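Local coordinates for protein putative surface-anchored fimbrial subunit (Corynebacterium diphtheriae, PDB 3HR6) that forms the shaft of Corynebacterium diphtheriae pili as the major pilin SpaA, built of tandem Ig-like modules strengthened by isopeptide and disulfide bonds, at residues R332-A335 with D336-V340; L372-S376 with N377-Y381; P213-S216 with T217-S220. All blocks are in the same frame, centred on the assembly; numbering follows the deposited sequence.

Contact 1 of 3, residues R332-A335 with D336-V340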
ATOM      1  N   ARG A 332      -1.083 -20.996 -25.917  1.00 11.61           N
ATOM      2  CA  ARG A 332       0.341 -20.880 -25.760  1.00 11.87           C
ATOM      3  C   ARG A 332       1.015 -21.895 -26.695  1.00 12.58           C
ATOM      4  O   ARG A 332       0.491 -23.001 -26.901  1.00 12.00           O
ATOM      5  CB  ARG A 332       0.774 -21.170 -24.327  1.00 12.49           C
ATOM      6  CG  ARG A 332       0.214 -20.187 -23.297  1.00 12.31           C
ATOM      7  CD  ARG A 332       0.873 -18.847 -23.432  1.00 13.11           C
ATOM      8  NE  ARG A 332       2.290 -18.869 -23.119  1.00 11.07           N
ATOM      9  CZ  ARG A 332       3.121 -17.825 -23.115  1.00 11.91           C
ATOM     10  NH1 ARG A 332       2.661 -16.606 -23.418  1.00 12.22           N
ATOM     11  NH2 ARG A 332       4.412 -18.018 -22.810  1.00 13.62           N
ATOM     12  N   CYS A 333       2.135 -21.473 -27.282  1.00 12.66           N
ATOM     13  CA  CYS A 333       2.887 -22.261 -28.243  0.60 12.66           C
ATOM     14  C   CYS A 333       4.348 -22.398 -27.780  1.00 13.18           C
ATOM     15  O   CYS A 333       4.858 -21.538 -27.040  1.00 13.25           O
ATOM     16  CB  CYS A 333       2.790 -21.586 -29.633  0.60 13.08           C
ATOM     17  SG  CYS A 333       1.280 -21.936 -30.574  0.60 11.34           S
ATOM     18  N   GLU A 334       5.005 -23.482 -28.198  1.00 13.72           N
ATOM     19  CA  GLU A 334       6.425 -23.685 -28.023  1.00 14.86           C
ATOM     20  C   GLU A 334       7.170 -22.917 -29.117  1.00 16.23           C
ATOM     21  O   GLU A 334       6.547 -22.377 -30.046  1.00 15.47           O
ATOM     22  CB  GLU A 334       6.773 -25.176 -28.083  1.00 15.14           C
ATOM     23  CG  GLU A 334       6.132 -26.003 -26.999  1.00 14.58           C
ATOM     24  CD  GLU A 334       6.608 -25.671 -25.593  1.00 14.34           C
ATOM     25  OE1 GLU A 334       7.613 -24.939 -25.412  1.00 13.58           O
ATOM     26  OE2 GLU A 334       5.958 -26.169 -24.640  1.00 15.45           O
ATOM     27  N   ALA A 335       8.492 -22.865 -28.974  1.00 17.77           N
ATOM     28  CA  ALA A 335       9.400 -22.182 -29.916  1.00 19.17           C
ATOM     29  C   ALA A 335       9.247 -22.577 -31.380  1.00 20.34           C
ATOM     30  O   ALA A 335       9.476 -21.754 -32.251  1.00 21.25           O
ATOM     31  CB  ALA A 335      10.841 -22.396 -29.486  1.00 19.09           C
ATOM     32  N   ASP A 336       8.886 -23.827 -31.662  1.00 20.99           N
ATOM     33  CA  ASP A 336       8.660 -24.270 -33.048  1.00 21.62           C
ATOM     34  C   ASP A 336       7.277 -23.869 -33.604  1.00 21.41           C
ATOM     35  O   ASP A 336       6.944 -24.200 -34.740  1.00 21.69           O
ATOM     36  CB  ASP A 336       8.892 -25.788 -33.185  1.00 22.23           C
ATOM     37  CG  ASP A 336       7.976 -26.619 -32.287  1.00 23.33           C
ATOM     38  OD1 ASP A 336       6.976 -26.070 -31.765  1.00 21.35           O
ATOM     39  OD2 ASP A 336       8.286 -27.822 -32.111  1.00 24.40           O
ATOM     40  N   GLY A 337       6.471 -23.168 -32.812  1.00 20.52           N
ATOM     41  CA  GLY A 337       5.154 -22.706 -33.274  1.00 19.59           C
ATOM     42  C   GLY A 337       4.018 -23.667 -32.993  1.00 18.65           C
ATOM     43  O   GLY A 337       2.854 -23.327 -33.197  1.00 18.58           O
ATOM     44  N   SER A 338       4.359 -24.859 -32.497  1.00 17.58           N
ATOM     45  CA  SER A 338       3.365 -25.849 -32.125  1.00 16.48           C
ATOM     46  C   SER A 338       2.744 -25.526 -30.776  1.00 15.40           C
ATOM     47  O   SER A 338       3.385 -24.915 -29.923  1.00 14.62           O
ATOM     48  CB  SER A 338       3.998 -27.235 -32.061  1.00 16.67           C
ATOM     49  OG  SER A 338       4.979 -27.300 -31.046  1.00 18.31           O
ATOM     50  N   LEU A 339       1.510 -25.962 -30.591  1.00 13.95           N
ATOM     51  CA  LEU A 339       0.813 -25.782 -29.305  1.00 13.91           C
ATOM     52  C   LEU A 339       1.554 -26.504 -28.172  1.00 13.39           C
ATOM     53  O   LEU A 339       2.071 -27.592 -28.340  1.00 13.47           O
ATOM     54  CB  LEU A 339      -0.641 -26.266 -29.376  1.00 14.54           C
ATOM     55  CG  LEU A 339      -1.640 -25.531 -30.293  1.00 15.75           C
ATOM     56  CD1 LEU A 339      -2.956 -26.248 -30.329  1.00 17.86           C
ATOM     57  CD2 LEU A 339      -1.851 -24.088 -29.830  1.00 17.03           C
ATOM     58  N   VAL A 340       1.619 -25.836 -27.034  1.00 13.27           N
ATOM     59  CA  VAL A 340       2.051 -26.448 -25.797  1.00 13.23           C
ATOM     60  C   VAL A 340       1.208 -27.726 -25.582  1.00 13.36           C
ATOM     61  O   VAL A 340       0.042 -27.762 -25.873  1.00 12.59           O
ATOM     62  CB  VAL A 340       1.919 -25.443 -24.627  1.00 13.96           C
ATOM     63  CG1 VAL A 340       2.095 -26.112 -23.251  1.00 12.80           C
ATOM     64  CG2 VAL A 340       2.969 -24.313 -24.781  1.00 11.95           C
TER
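Glu334 and Ser338 meet through their backbones at the neck of a tight loop that leaves strand 327-333 and folds straight back beside it. Three main-chain hydrogen bonds make the reversal. Glu334 N donates to Ser338 O at 2.8 Å, while Val340 N reaches Arg332 O at 3.1 Å. Gly337 N closes a type I beta turn onto Glu334 O at 2.9 Å; its phi of 91° is one that glycine takes without strain.

Among the polar side chains, Asp336 OD1 accepts Ser338 N at 3.0 Å from above the carboxylate plane, an Asx turn. Ser338 OG is modelled 2.5 Å from that same oxygen, too short for the bond to be taken at face value.

Apolar contact lies nearer the strand. Val340 CG2 packs against Arg332 CB at 3.9 Å and also touches Glu334 OE2, whose chain, bent at chi2 (-65°), crosses the valine at about a right angle. Cys333, deposited in two conformers, is joined in a disulfide to Cys393; its SG also comes near Leu339 CD2, a less certain contact. Arg332 leads away, its NE bonding Lys388 O and its guanidinium making a cation-pi contact with Phe392.

The Asx bond from Ser338 N holds the Asp336 carboxylate toward the turn and would tend to favour its charged form, while the disulfide ties the base of the loop to strand 391-398.

Contact 2 of 3, residues L372-S376 with N377-Y381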
ATOM      1  N   LEU A 372       5.591  -7.301 -11.439  1.00 11.34           N
ATOM      2  CA  LEU A 372       6.800  -6.676 -10.888  1.00 10.95           C
ATOM      3  C   LEU A 372       6.504  -6.460  -9.401  1.00 13.05           C
ATOM      4  O   LEU A 372       5.489  -5.849  -9.023  1.00 13.30           O
ATOM      5  CB  LEU A 372       7.051  -5.332 -11.565  1.00 11.16           C
ATOM      6  CG  LEU A 372       8.282  -4.581 -11.096  1.00 13.39           C
ATOM      7  CD1 LEU A 372       9.577  -5.308 -11.545  1.00 13.79           C
ATOM      8  CD2 LEU A 372       8.285  -3.118 -11.614  1.00 12.66           C
ATOM      9  N   GLN A 373       7.338  -7.070  -8.576  1.00 13.53           N
ATOM     10  CA  GLN A 373       7.214  -6.981  -7.133  0.50 14.03           C
ATOM     11  C   GLN A 373       8.577  -7.193  -6.485  1.00 14.37           C
ATOM     12  O   GLN A 373       9.522  -7.687  -7.123  1.00 14.01           O
ATOM     13  CB  GLN A 373       6.233  -8.042  -6.638  0.50 14.28           C
ATOM     14  CG  GLN A 373       6.610  -9.447  -7.079  0.50 14.45           C
ATOM     15  CD  GLN A 373       5.463 -10.417  -6.997  0.50 15.40           C
ATOM     16  OE1 GLN A 373       4.611 -10.321  -6.117  0.50 15.82           O
ATOM     17  NE2 GLN A 373       5.459 -11.396  -7.898  0.50 14.66           N
ATOM     18  N   LEU A 374       8.644  -6.897  -5.190  1.00 16.11           N
ATOM     19  CA  LEU A 374       9.857  -7.028  -4.440  1.00 19.04           C
ATOM     20  C   LEU A 374      10.154  -8.483  -4.108  1.00 21.35           C
ATOM     21  O   LEU A 374       9.287  -9.229  -3.667  1.00 22.43           O
ATOM     22  CB  LEU A 374       9.709  -6.193  -3.165  1.00 19.39           C
ATOM     23  CG  LEU A 374      10.929  -5.695  -2.475  1.00 23.20           C
ATOM     24  CD1 LEU A 374      11.712  -4.783  -3.397  1.00 21.18           C
ATOM     25  CD2 LEU A 374      10.458  -4.982  -1.213  1.00 22.03           C
ATOM     26  N   GLU A 375      11.393  -8.902  -4.339  1.00 22.73           N
ATOM     27  CA  GLU A 375      11.844 -10.218  -3.932  1.00 24.53           C
ATOM     28  C   GLU A 375      13.243 -10.016  -3.416  1.00 25.72           C
ATOM     29  O   GLU A 375      14.086  -9.457  -4.132  1.00 25.18           O
ATOM     30  CB  GLU A 375      11.799 -11.183  -5.100  1.00 25.40           C
ATOM     31  CG  GLU A 375      10.419 -11.279  -5.684  1.00 26.54           C
ATOM     32  CD  GLU A 375      10.273 -12.321  -6.759  1.00 30.21           C
ATOM     33  OE1 GLU A 375      11.287 -12.989  -7.107  1.00 33.61           O
ATOM     34  OE2 GLU A 375       9.115 -12.468  -7.218  1.00 27.45           O
ATOM     35  N   SER A 376      13.463 -10.397  -2.154  1.00 26.98           N
ATOM     36  CA  SER A 376      14.730 -10.131  -1.461  1.00 26.91           C
ATOM     37  C   SER A 376      15.161  -8.669  -1.622  1.00 27.32           C
ATOM     38  O   SER A 376      16.300  -8.363  -1.991  1.00 28.02           O
ATOM     39  CB  SER A 376      15.793 -11.076  -1.972  1.00 27.35           C
ATOM     40  OG  SER A 376      15.342 -12.432  -1.915  1.00 27.44           O
ATOM     41  N   ASN A 377      14.223  -7.770  -1.365  1.00 27.03           N
ATOM     42  CA  ASN A 377      14.442  -6.326  -1.444  1.00 26.77           C
ATOM     43  C   ASN A 377      14.870  -5.789  -2.813  1.00 25.16           C
ATOM     44  O   ASN A 377      15.294  -4.631  -2.933  1.00 25.66           O
ATOM     45  CB  ASN A 377      15.424  -5.860  -0.330  1.00 27.92           C
ATOM     46  CG  ASN A 377      15.083  -4.459   0.207  1.00 30.90           C
ATOM     47  OD1 ASN A 377      13.902  -4.108   0.416  1.00 35.37           O
ATOM     48  ND2 ASN A 377      16.120  -3.648   0.438  1.00 34.11           N
ATOM     49  N   VAL A 378      14.705  -6.605  -3.852  1.00 23.34           N
ATOM     50  CA  VAL A 378      14.924  -6.165  -5.220  1.00 21.97           C
ATOM     51  C   VAL A 378      13.649  -6.377  -6.044  1.00 18.91           C
ATOM     52  O   VAL A 378      13.038  -7.447  -6.010  1.00 18.65           O
ATOM     53  CB  VAL A 378      16.073  -6.922  -5.912  1.00 22.32           C
ATOM     54  CG1 VAL A 378      15.806  -8.423  -6.021  1.00 24.05           C
ATOM     55  CG2 VAL A 378      16.320  -6.356  -7.306  1.00 23.81           C
ATOM     56  N   MET A 379      13.289  -5.351  -6.795  1.00 17.90           N
ATOM     57  CA  MET A 379      12.139  -5.452  -7.690  1.00 16.95           C
ATOM     58  C   MET A 379      12.487  -6.419  -8.837  1.00 15.49           C
ATOM     59  O   MET A 379      13.488  -6.240  -9.567  1.00 17.00           O
ATOM     60  CB  MET A 379      11.743  -4.129  -8.328  1.00 16.98           C
ATOM     61  CG  MET A 379      10.968  -3.176  -7.526  1.00 17.90           C
ATOM     62  SD  MET A 379       9.398  -3.843  -6.930  1.00 20.26           S
ATOM     63  CE  MET A 379       8.940  -2.461  -5.924  1.00 21.18           C
ATOM     64  N   LYS A 380      11.623  -7.411  -8.988  1.00 15.04           N
ATOM     65  CA  LYS A 380      11.779  -8.470  -9.969  0.50 14.80           C
ATOM     66  C   LYS A 380      10.469  -8.670 -10.729  1.00 14.07           C
ATOM     67  O   LYS A 380       9.385  -8.691 -10.132  1.00 12.98           O
ATOM     68  CB  LYS A 380      12.189  -9.777  -9.270  0.50 16.12           C
ATOM     69  CG  LYS A 380      12.325 -11.002 -10.187  0.50 17.61           C
ATOM     70  CD  LYS A 380      13.763 -11.455 -10.378  0.50 19.88           C
ATOM     71  CE  LYS A 380      13.899 -12.392 -11.591  0.50 19.35           C
ATOM     72  NZ  LYS A 380      12.596 -12.965 -12.066  0.50 19.69           N
ATOM     73  N   TYR A 381      10.583  -8.833 -12.047  1.00 13.51           N
ATOM     74  CA  TYR A 381       9.446  -9.164 -12.880  1.00 13.31           C
ATOM     75  C   TYR A 381       9.407 -10.673 -13.094  1.00 12.37           C
ATOM     76  O   TYR A 381      10.443 -11.290 -13.444  1.00 12.20           O
ATOM     77  CB  TYR A 381       9.545  -8.464 -14.255  1.00 13.96           C
ATOM     78  CG  TYR A 381       8.433  -8.848 -15.197  1.00 12.37           C
ATOM     79  CD1 TYR A 381       7.177  -8.210 -15.163  1.00 10.37           C
ATOM     80  CD2 TYR A 381       8.586  -9.905 -16.074  1.00 13.06           C
ATOM     81  CE1 TYR A 381       6.139  -8.577 -15.993  1.00 13.12           C
ATOM     82  CE2 TYR A 381       7.546 -10.285 -16.922  1.00 12.46           C
ATOM     83  CZ  TYR A 381       6.309  -9.594 -16.899  1.00 11.67           C
ATOM     84  OH  TYR A 381       5.253  -9.947 -17.688  1.00 12.49           O
TER
HETATM   85  O   HOH W   1       8.230 -11.111  -9.419  1.00 15.79           O
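The Tyr381 ring meets the backbone of Leu372, with CD1 lying 4.1 Å from Leu372 N. Beyond the hairpin Ala416, Glu418 and Lys305 touch the tyrosine as well. At the turn, the Asn377 amide runs beside Leu374 and points the same way, its OD1 3.9 Å from Leu374 CD2. On the face carrying Gln373, Glu375 and Lys380, a water 2.7 Å from Glu375 OE2 and 2.8 Å from Lys380 O can link the two, though it has more acceptors in reach than protons. Gln373 NE2 also donates to this water, but that amide is modelled in two positions and the link is doubtful; in the conformer given, its OE1 bonds Ala151 N.

Leu372, Leu374, Met379 and Tyr381 share one face of the hairpin. Swung anti to its backbone N (chi1 -156°), the Leu374 CG carries CD1 over the turn to within 3.4 Å of Asn377 C. Met379, bent at chi2, lays SD against the Gln373-Leu374 peptide, 3.5 Å from Gln373 C. Leu372 CD1 reaches across to Met379 CB at 4.1 Å.

A type I' turn from Glu375 to Val378 makes the reversal, with Ser376 and Asn377 both at positive phi. Gln373 and Lys380 form a hydrogen-bonded pair, Lys380 N to Gln373 O being 2.8 Å, and Glu375 with Val378 forms the next.

Strand 361-375 also pairs antiparallel with strand 302-315: Leu372 bonds the backbone of Ser303, Gln373 touches Val302, and Leu374 rests on Ser300 in the loop just before.

Contact 3 of 3, residues P213-S216 with T217-S220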
ATOM      1  N   PRO A 213      -2.829 -17.495  13.882  1.00 18.70           N
ATOM      2  CA  PRO A 213      -4.067 -16.761  13.720  1.00 19.67           C
ATOM      3  C   PRO A 213      -4.283 -15.851  14.943  1.00 20.38           C
ATOM      4  O   PRO A 213      -3.739 -16.103  16.016  1.00 19.77           O
ATOM      5  CB  PRO A 213      -5.116 -17.887  13.653  1.00 20.46           C
ATOM      6  CG  PRO A 213      -4.545 -18.941  14.552  1.00 19.24           C
ATOM      7  CD  PRO A 213      -3.071 -18.908  14.218  1.00 19.43           C
ATOM      8  N   ILE A 214      -5.010 -14.751  14.754  1.00 22.98           N
ATOM      9  CA  ILE A 214      -5.239 -13.782  15.833  1.00 23.91           C
ATOM     10  C   ILE A 214      -6.662 -13.898  16.408  1.00 24.79           C
ATOM     11  O   ILE A 214      -7.595 -14.236  15.685  1.00 24.61           O
ATOM     12  CB  ILE A 214      -5.030 -12.335  15.298  1.00 23.80           C
ATOM     13  CG1 ILE A 214      -3.642 -12.185  14.693  1.00 24.24           C
ATOM     14  CG2 ILE A 214      -5.227 -11.298  16.401  1.00 23.59           C
ATOM     15  CD1 ILE A 214      -3.341 -10.778  14.207  1.00 22.71           C
ATOM     16  N   ASN A 215      -6.821 -13.576  17.691  1.00 26.84           N
ATOM     17  CA  ASN A 215      -8.159 -13.524  18.308  1.00 28.33           C
ATOM     18  C   ASN A 215      -9.043 -12.669  17.414  1.00 28.76           C
ATOM     19  O   ASN A 215      -8.818 -11.454  17.304  1.00 29.28           O
ATOM     20  CB  ASN A 215      -8.118 -12.894  19.698  1.00 28.87           C
ATOM     21  CG  ASN A 215      -7.734 -13.879  20.804  1.00 31.32           C
ATOM     22  OD1 ASN A 215      -7.875 -15.104  20.668  1.00 33.51           O
ATOM     23  ND2 ASN A 215      -7.273 -13.331  21.927  1.00 33.13           N
ATOM     24  N   SER A 216     -10.022 -13.276  16.743  1.00 28.15           N
ATOM     25  CA  SER A 216     -10.780 -12.503  15.761  1.00 28.08           C
ATOM     26  C   SER A 216     -11.530 -11.334  16.443  1.00 27.06           C
ATOM     27  O   SER A 216     -11.782 -10.323  15.804  1.00 26.98           O
ATOM     28  CB  SER A 216     -11.737 -13.384  14.964  1.00 28.04           C
ATOM     29  OG  SER A 216     -12.888 -13.654  15.738  1.00 29.08           O
ATOM     30  N   THR A 217     -11.844 -11.447  17.730  1.00 25.17           N
ATOM     31  CA  THR A 217     -12.474 -10.323  18.449  1.00 24.25           C
ATOM     32  C   THR A 217     -11.577  -9.071  18.510  1.00 23.10           C
ATOM     33  O   THR A 217     -12.073  -7.957  18.608  1.00 22.77           O
ATOM     34  CB  THR A 217     -12.982 -10.712  19.878  1.00 24.76           C
ATOM     35  OG1 THR A 217     -11.883 -10.918  20.790  1.00 25.53           O
ATOM     36  CG2 THR A 217     -13.835 -11.968  19.809  1.00 25.03           C
ATOM     37  N   ASP A 218     -10.266  -9.266  18.412  1.00 20.75           N
ATOM     38  CA  ASP A 218      -9.308  -8.178  18.493  1.00 20.18           C
ATOM     39  C   ASP A 218      -8.986  -7.625  17.118  1.00 19.21           C
ATOM     40  O   ASP A 218      -8.365  -6.562  17.015  1.00 19.95           O
ATOM     41  CB  ASP A 218      -8.008  -8.667  19.124  1.00 19.90           C
ATOM     42  CG  ASP A 218      -8.135  -8.888  20.634  1.00 22.72           C
ATOM     43  OD1 ASP A 218      -9.132  -8.389  21.212  1.00 21.46           O
ATOM     44  OD2 ASP A 218      -7.218  -9.501  21.244  1.00 23.96           O
ATOM     45  N   VAL A 219      -9.351  -8.368  16.080  1.00 17.75           N
ATOM     46  CA  VAL A 219      -9.013  -7.981  14.703  1.00 17.01           C
ATOM     47  C   VAL A 219     -10.298  -7.572  13.997  1.00 16.80           C
ATOM     48  O   VAL A 219     -11.261  -8.348  13.954  1.00 18.32           O
ATOM     49  CB  VAL A 219      -8.323  -9.131  13.935  1.00 17.10           C
ATOM     50  CG1 VAL A 219      -7.763  -8.628  12.619  1.00 16.51           C
ATOM     51  CG2 VAL A 219      -7.203  -9.675  14.725  1.00 18.71           C
ATOM     52  N   SER A 220     -10.342  -6.329  13.539  1.00 15.43           N
ATOM     53  CA  SER A 220     -11.469  -5.763  12.801  1.00 14.08           C
ATOM     54  C   SER A 220     -11.120  -5.675  11.320  1.00 13.56           C
ATOM     55  O   SER A 220     -10.243  -4.913  10.910  1.00 13.02           O
ATOM     56  CB  SER A 220     -11.806  -4.356  13.333  1.00 14.09           C
ATOM     57  OG  SER A 220     -12.856  -3.762  12.560  1.00 16.47           O
TER
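Between Asn215 and Val219 the chain winds through a compact turn, with Asp218 N donating to Asn215 O at 2.8 Å and Val219 N to Ser216 O at 3.1 Å, the latter amide also pointing weakly at Asn215 O, 3.4 Å from Val219 N.

Asn215 and Asp218 stand side by side, pointing the same way, with the amide and carboxylate planes 69° apart. They touch without bonding: Asp218, with its CG anti to the carbonyl carbon (chi1 -74°), brings OD2 to 3.8 Å from Asn215 CB, and Asn215 ND2 stays 3.9 Å from Asp218 OD2. The polar partner of that oxygen is Thr240 OG1, which anchors the carboxylate to the neighbouring helix. Asp218 CB in turn lies against Asn215 O at 3.4 Å, close to the bond made by its own N.

Under the turn, Ile214 and Val219 cross at about a right angle, both directing CB toward the other part of the turn. They pack together here, but Val219 CG2 is modelled too close to Ile214 CG2 to be trusted, so the position of that methyl and the exact fit of the two side chains remain uncertain.

The turn lies within the range of the Cna-B-like domain and joins two of its sheets, leading from strand 212-213, at the edge of a five-stranded antiparallel sheet, into strand 219-226 of another. Ile214 bridges the two layers by packing on Val207 and Leu209 of strand 206-209 and on Leu236 of strand 229-236. Val219 lies on Val234 and Leu236, and helix 238-242 touches Ile214, Asn215 and Asp218.

Overall arrangement
All three contacts are local turns, met in the order contact 3, contact 1, contact 2, and none touches another. The centres of contacts 1 and 2 are about 29 Å apart, with nearest atoms about 9 Å apart; the centre of contact 3 lies about 30 Å from that of contact 2 and about 49 Å from that of contact 1. Strands 219-226, 361-375 and 378-383 put contacts 3 and 2 on one mixed sheet, while strand 327-333 of contact 1 belongs to a separate four-stranded antiparallel sheet. A bound calcium ion lies about 12 Å from the side chain of Arg332 and about 13 Å from that of Gln373. The spread fits an elongated pilin of tandem Ig-like modules.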